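Tll1590 protein (Thermosynechococcus elongatus, PDB 6LDQ) belongs to the glycosyltransferases of the GT-B class and adopts a Rossmann-like domain with a mostly parallel sheet. Local coordinates at residues His46-Asp60 with His67-Ile81. Residues are numbered along the deposited sequence; the frame is centred on the assembly and turned at random.
Sequences HVDMFTRKTDPNDPD and HCRTIRLQAGPLTYI
V47 to R52 and C68 to L73 run side by side as neighbouring parallel strands. Backbone bonds alternate from V47 N to H67 O (2.8 Å) through to K53 N on L73 O, and on the far edge of 68-73 R72 N reaches back to D60 O, where the chain turns into antiparallel strand 61-63.

Side chains pair in register on both faces. On one, I71 CG2 and CD1 pack against the CD2-CE2 side of the F50 ring; I71 CG2 lies 3.6 Å from F50 CD2, and L73 CD1 also approaches F50 CD2, while Y100 and F97 of helix 90-104 meet the ring edge-to-face. On the other, M49 bends at chi3 (-76°) and lays CE 3.6 Å from C68 SG, under helix 32-42. Just ahead of V47 and C68, the H46 and H67 rings form an offset stack, centroids 4.6 Å apart.

Three arginines carry the polar contacts, two in salt bridges and R52 on backbone carbonyls. R69 grips D48 side-on, NE to OD1 (2.6 Å) and NH2 to OD2, both from above the carboxylate plane; Y106 also bonds OD2. R72 NH2 meets D58 OD2 at 2.8 Å from the face opposite T54 N. R52, bent at chi3, aims NH2 at A75 O and P77 O (both 2.8 Å) and NH1 at T79 O.

R52 thus gathers three carbonyls of one loop about a buried cation, which probably fixes the course of 75-79 beyond the strand ends.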
loop_
_atom_site.group_PDB
_atom_site.type_symbol
_atom_site.label_atom_id
_atom_site.label_comp_id
_atom_site.label_asym_id
_atom_site.label_seq_id
_atom_site.Cartn_x
_atom_site.Cartn_y
_atom_site.Cartn_z
ATOM N N HIS A 46 14.627 1.936 1.600
ATOM C CA HIS A 46 14.536 2.772 0.405
ATOM C C HIS A 46 13.079 2.762 -0.055
ATOM O O HIS A 46 12.599 1.738 -0.546
ATOM C CB HIS A 46 15.473 2.245 -0.679
ATOM C CG HIS A 46 16.894 2.093 -0.224
ATOM N ND1 HIS A 46 17.908 1.707 -1.074
ATOM C CD2 HIS A 46 17.469 2.279 0.989
ATOM C CE1 HIS A 46 19.048 1.661 -0.403
ATOM N NE2 HIS A 46 18.809 2.008 0.851
ATOM N N VAL A 47 12.374 3.887 0.113
ATOM C CA VAL A 47 10.910 3.937 0.024
ATOM C C VAL A 47 10.456 4.904 -1.068
ATOM O O VAL A 47 10.700 6.114 -0.971
ATOM C CB VAL A 47 10.269 4.371 1.350
ATOM C CG1 VAL A 47 8.724 4.367 1.205
ATOM C CG2 VAL A 47 10.764 3.530 2.524
ATOM N N ASP A 48 9.693 4.387 -2.037
ATOM C CA ASP A 48 8.952 5.172 -3.019
ATOM C C ASP A 48 7.466 5.031 -2.684
ATOM O O ASP A 48 6.942 3.920 -2.709
ATOM C CB ASP A 48 9.215 4.668 -4.445
ATOM C CG ASP A 48 10.632 5.039 -4.978
ATOM O OD1 ASP A 48 11.205 6.023 -4.489
ATOM O OD2 ASP A 48 11.129 4.345 -5.888
ATOM N N MET A 49 6.805 6.144 -2.364
ATOM C CA MET A 49 5.374 6.179 -2.081
ATOM C C MET A 49 4.647 6.777 -3.281
ATOM O O MET A 49 5.071 7.811 -3.803
ATOM C CB MET A 49 5.093 7.011 -0.825
ATOM C CG MET A 49 5.587 6.391 0.487
ATOM S SD MET A 49 5.693 7.638 1.787
ATOM C CE MET A 49 7.200 8.439 1.242
ATOM N N PHE A 50 3.568 6.127 -3.720
ATOM C CA PHE A 50 2.817 6.550 -4.900
ATOM C C PHE A 50 1.396 6.934 -4.497
ATOM O O PHE A 50 0.720 6.183 -3.773
ATOM C CB PHE A 50 2.768 5.448 -5.975
ATOM C CG PHE A 50 4.125 5.038 -6.509
ATOM C CD1 PHE A 50 4.967 4.193 -5.775
ATOM C CD2 PHE A 50 4.561 5.499 -7.746
ATOM C CE1 PHE A 50 6.224 3.828 -6.284
ATOM C CE2 PHE A 50 5.815 5.136 -8.252
ATOM C CZ PHE A 50 6.644 4.299 -7.514
ATOM N N THR A 51 0.963 8.111 -4.944
ATOM C CA THR A 51 -0.413 8.553 -4.826
ATOM C C THR A 51 -0.792 9.188 -6.160
ATOM O O THR A 51 0.049 9.354 -7.054
ATOM C CB THR A 51 -0.594 9.512 -3.621
ATOM O OG1 THR A 51 -1.991 9.839 -3.452
ATOM C CG2 THR A 51 0.241 10.795 -3.778
ATOM N N ARG A 52 -2.079 9.491 -6.327
ATOM C CA ARG A 52 -2.524 10.101 -7.563
ATOM C C ARG A 52 -2.289 11.607 -7.537
ATOM O O ARG A 52 -2.271 12.242 -6.476
ATOM C CB ARG A 52 -4.017 9.809 -7.821
ATOM C CG ARG A 52 -4.971 10.445 -6.801
ATOM C CD ARG A 52 -6.441 10.029 -7.098
ATOM N NE ARG A 52 -6.691 10.116 -8.527
ATOM C CZ ARG A 52 -7.290 11.152 -9.105
ATOM N NH1 ARG A 52 -7.735 12.144 -8.350
ATOM N NH2 ARG A 52 -7.451 11.192 -10.428
ATOM N N LYS A 53 -2.099 12.173 -8.726
ATOM C CA LYS A 53 -2.129 13.618 -8.884
ATOM C C LYS A 53 -3.555 14.127 -8.770
ATOM O O LYS A 53 -4.491 13.498 -9.268
ATOM C CB LYS A 53 -1.578 14.018 -10.244
ATOM C CG LYS A 53 -0.103 14.105 -10.323
ATOM C CD LYS A 53 0.277 14.763 -11.627
ATOM C CE LYS A 53 1.769 15.026 -11.687
ATOM N NZ LYS A 53 2.190 15.391 -13.075
ATOM N N THR A 54 -3.715 15.274 -8.117
ATOM C CA THR A 54 -5.023 15.894 -7.963
ATOM C C THR A 54 -5.039 17.328 -8.483
ATOM O O THR A 54 -6.024 18.046 -8.274
ATOM C CB THR A 54 -5.468 15.840 -6.495
ATOM O OG1 THR A 54 -4.574 16.606 -5.681
ATOM C CG2 THR A 54 -5.479 14.395 -5.984
ATOM N N ASP A 55 -3.971 17.761 -9.165
ATOM C CA ASP A 55 -3.917 19.076 -9.797
ATOM C C ASP A 55 -2.894 19.032 -10.920
ATOM O O ASP A 55 -1.832 18.414 -10.745
ATOM C CB ASP A 55 -3.546 20.166 -8.784
ATOM C CG ASP A 55 -3.651 21.561 -9.366
ATOM O OD1 ASP A 55 -2.815 21.916 -10.226
ATOM O OD2 ASP A 55 -4.576 22.303 -8.970
ATOM N N PRO A 56 -3.168 19.652 -12.075
ATOM C CA PRO A 56 -2.171 19.642 -13.165
ATOM C C PRO A 56 -0.880 20.376 -12.828
ATOM O O PRO A 56 0.123 20.195 -13.532
ATOM C CB PRO A 56 -2.910 20.310 -14.336
ATOM C CG PRO A 56 -4.083 21.005 -13.738
ATOM C CD PRO A 56 -4.446 20.264 -12.488
ATOM N N ASN A 57 -0.865 21.195 -11.782
ATOM C CA ASN A 57 0.358 21.828 -11.312
ATOM C C ASN A 57 1.049 21.030 -10.211
ATOM O O ASN A 57 2.036 21.511 -9.645
ATOM C CB ASN A 57 0.058 23.250 -10.828
ATOM C CG ASN A 57 -0.599 24.099 -11.900
ATOM O OD1 ASN A 57 -1.697 24.631 -11.707
ATOM N ND2 ASN A 57 0.063 24.218 -13.046
ATOM N N ASP A 58 0.558 19.831 -9.896
ATOM C CA ASP A 58 1.214 18.992 -8.900
ATOM C C ASP A 58 2.624 18.624 -9.362
ATOM O O ASP A 58 2.833 18.317 -10.542
ATOM C CB ASP A 58 0.429 17.700 -8.670
ATOM C CG ASP A 58 -0.675 17.851 -7.650
ATOM O OD1 ASP A 58 -0.833 18.953 -7.085
ATOM O OD2 ASP A 58 -1.386 16.851 -7.423
ATOM N N PRO A 59 3.599 18.605 -8.463
ATOM C CA PRO A 59 4.907 18.041 -8.812
ATOM C C PRO A 59 4.831 16.525 -8.946
ATOM O O PRO A 59 4.028 15.856 -8.287
ATOM C CB PRO A 59 5.785 18.451 -7.629
ATOM C CG PRO A 59 4.794 18.503 -6.487
ATOM C CD PRO A 59 3.574 19.123 -7.089
ATOM N N ASP A 60 5.688 15.985 -9.816
ATOM C CA ASP A 60 5.707 14.547 -10.077
ATOM C C ASP A 60 6.389 13.777 -8.944
ATOM O O ASP A 60 5.896 12.738 -8.487
ATOM C CB ASP A 60 6.412 14.292 -11.416
ATOM C CG ASP A 60 5.693 14.958 -12.589
ATOM O OD1 ASP A 60 4.567 14.517 -12.916
ATOM O OD2 ASP A 60 6.240 15.922 -13.172
ATOM N N HIS A 67 16.676 8.541 0.255
ATOM C CA HIS A 67 16.074 7.271 -0.131
ATOM C C HIS A 67 14.576 7.246 0.129
ATOM O O HIS A 67 14.004 6.162 0.244
ATOM C CB HIS A 67 16.750 6.102 0.587
ATOM C CG HIS A 67 18.245 6.182 0.591
ATOM N ND1 HIS A 67 18.959 6.584 1.697
ATOM C CD2 HIS A 67 19.158 5.898 -0.367
ATOM C CE1 HIS A 67 20.252 6.551 1.419
ATOM N NE2 HIS A 67 20.400 6.137 0.172
ATOM N N CYS A 68 13.930 8.411 0.212
ATOM C CA CYS A 68 12.499 8.488 0.484
ATOM C C CYS A 68 11.883 9.585 -0.376
ATOM O O CYS A 68 12.310 10.740 -0.308
ATOM C CB CYS A 68 12.244 8.764 1.974
ATOM S SG CYS A 68 10.508 9.064 2.398
ATOM N N ARG A 69 10.869 9.235 -1.170
ATOM C CA ARG A 69 10.181 10.221 -1.993
ATOM C C ARG A 69 8.721 9.825 -2.180
ATOM O O ARG A 69 8.353 8.656 -2.042
ATOM C CB ARG A 69 10.841 10.370 -3.364
ATOM C CG ARG A 69 11.006 9.071 -4.102
ATOM C CD ARG A 69 11.958 9.183 -5.305
ATOM N NE ARG A 69 11.932 7.948 -6.082
ATOM C CZ ARG A 69 12.201 7.853 -7.380
ATOM N NH1 ARG A 69 12.548 8.928 -8.079
ATOM N NH2 ARG A 69 12.138 6.672 -7.973
ATOM N N THR A 70 7.904 10.816 -2.518
ATOM C CA THR A 70 6.532 10.605 -2.978
ATOM C C THR A 70 6.492 10.837 -4.482
ATOM O O THR A 70 7.061 11.819 -4.975
ATOM C CB THR A 70 5.549 11.549 -2.278
ATOM O OG1 THR A 70 5.677 11.405 -0.866
ATOM C CG2 THR A 70 4.076 11.250 -2.680
ATOM N N ILE A 71 5.837 9.932 -5.204
ATOM C CA ILE A 71 5.635 10.046 -6.644
ATOM C C ILE A 71 4.139 10.222 -6.901
ATOM O O ILE A 71 3.318 9.429 -6.414
ATOM C CB ILE A 71 6.201 8.814 -7.373
ATOM C CG1 ILE A 71 7.740 8.872 -7.390
ATOM C CG2 ILE A 71 5.656 8.737 -8.777
ATOM C CD1 ILE A 71 8.421 7.511 -7.425
ATOM N N ARG A 72 3.776 11.279 -7.623
ATOM C CA ARG A 72 2.374 11.556 -7.927
ATOM C C ARG A 72 2.106 11.178 -9.376
ATOM O O ARG A 72 2.747 11.704 -10.297
ATOM C CB ARG A 72 2.024 13.017 -7.648
ATOM C CG ARG A 72 2.184 13.374 -6.185
ATOM C CD ARG A 72 1.965 14.841 -5.894
ATOM N NE ARG A 72 0.554 15.198 -5.946
ATOM C CZ ARG A 72 -0.299 15.023 -4.944
ATOM N NH1 ARG A 72 0.120 14.492 -3.805
ATOM N NH2 ARG A 72 -1.575 15.377 -5.090
ATOM N N LEU A 73 1.184 10.250 -9.579
ATOM C CA LEU A 73 0.963 9.688 -10.893
ATOM C C LEU A 73 -0.293 10.304 -11.480
ATOM O O LEU A 73 -1.289 10.489 -10.777
ATOM C CB LEU A 73 0.823 8.167 -10.838
ATOM C CG LEU A 73 1.962 7.350 -10.209
ATOM C CD1 LEU A 73 1.466 5.950 -9.899
ATOM C CD2 LEU A 73 3.174 7.297 -11.141
ATOM N N GLN A 74 -0.224 10.662 -12.755
ATOM C CA GLN A 74 -1.433 11.069 -13.453
ATOM C C GLN A 74 -2.264 9.819 -13.701
ATOM O O GLN A 74 -1.837 8.902 -14.412
ATOM C CB GLN A 74 -1.102 11.799 -14.747
ATOM C CG GLN A 74 -2.349 12.254 -15.491
ATOM C CD GLN A 74 -2.054 13.284 -16.572
ATOM O OE1 GLN A 74 -0.920 13.757 -16.712
ATOM N NE2 GLN A 74 -3.079 13.635 -17.344
ATOM N N ALA A 75 -3.432 9.750 -13.068
ATOM C CA ALA A 75 -4.270 8.561 -13.192
ATOM C C ALA A 75 -5.718 9.005 -12.981
ATOM O O ALA A 75 -6.202 9.078 -11.850
ATOM C CB ALA A 75 -3.850 7.490 -12.203
ATOM N N GLY A 76 -6.395 9.316 -14.083
ATOM C CA GLY A 76 -7.694 9.931 -14.009
ATOM C C GLY A 76 -7.564 11.433 -13.868
ATOM O O GLY A 76 -6.460 11.990 -13.871
ATOM N N PRO A 77 -8.702 12.108 -13.717
ATOM C CA PRO A 77 -8.718 13.576 -13.754
ATOM C C PRO A 77 -7.745 14.203 -12.766
ATOM O O PRO A 77 -7.569 13.724 -11.643
ATOM C CB PRO A 77 -10.168 13.922 -13.393
ATOM C CG PRO A 77 -10.963 12.686 -13.729
ATOM C CD PRO A 77 -10.038 11.531 -13.479
ATOM N N LEU A 78 -7.116 15.296 -13.204
ATOM C CA LEU A 78 -6.229 16.095 -12.367
ATOM C C LEU A 78 -7.064 17.011 -11.466
ATOM O O LEU A 78 -7.064 18.239 -11.580
ATOM C CB LEU A 78 -5.245 16.868 -13.234
ATOM C CG LEU A 78 -4.359 15.982 -14.121
ATOM C CD1 LEU A 78 -3.589 16.805 -15.133
ATOM C CD2 LEU A 78 -3.388 15.135 -13.295
ATOM N N THR A 79 -7.773 16.373 -10.532
ATOM C CA THR A 79 -8.632 17.061 -9.579
ATOM C C THR A 79 -8.782 16.161 -8.359
ATOM O O THR A 79 -8.441 14.977 -8.400
ATOM C CB THR A 79 -9.995 17.394 -10.205
ATOM O OG1 THR A 79 -10.717 18.294 -9.353
ATOM C CG2 THR A 79 -10.813 16.120 -10.416
ATOM N N TYR A 80 -9.300 16.731 -7.269
ATOM C CA TYR A 80 -9.593 15.930 -6.085
ATOM C C TYR A 80 -10.818 15.057 -6.327
ATOM O O TYR A 80 -11.920 15.559 -6.582
ATOM C CB TYR A 80 -9.816 16.804 -4.852
ATOM C CG TYR A 80 -10.141 15.946 -3.654
ATOM C CD1 TYR A 80 -9.131 15.309 -2.942
ATOM C CD2 TYR A 80 -11.462 15.721 -3.271
ATOM C CE1 TYR A 80 -9.418 14.500 -1.872
ATOM C CE2 TYR A 80 -11.761 14.907 -2.197
ATOM C CZ TYR A 80 -10.738 14.304 -1.500
ATOM O OH TYR A 80 -11.033 13.496 -0.432
ATOM N N ILE A 81 -10.630 13.745 -6.220
ATOM C CA ILE A 81 -11.700 12.773 -6.367
ATOM C C ILE A 81 -11.828 12.021 -5.042
ATOM O O ILE A 81 -10.834 11.491 -4.550
ATOM C CB ILE A 81 -11.439 11.793 -7.522
ATOM C CG1 ILE A 81 -11.402 12.559 -8.855
ATOM C CG2 ILE A 81 -12.497 10.716 -7.562
ATOM C CD1 ILE A 81 -10.814 11.767 -9.997
HETATM O O HOH W 1 13.310 6.152 -2.541
HETATM O O HOH W 2 -6.297 7.701 -9.424
HETATM O O HOH W 3 -8.241 12.116 -5.240
HETATM O O HOH W 4 -4.396 12.163 -11.920
HETATM O O HOH W 5 4.304 11.499 -12.303
#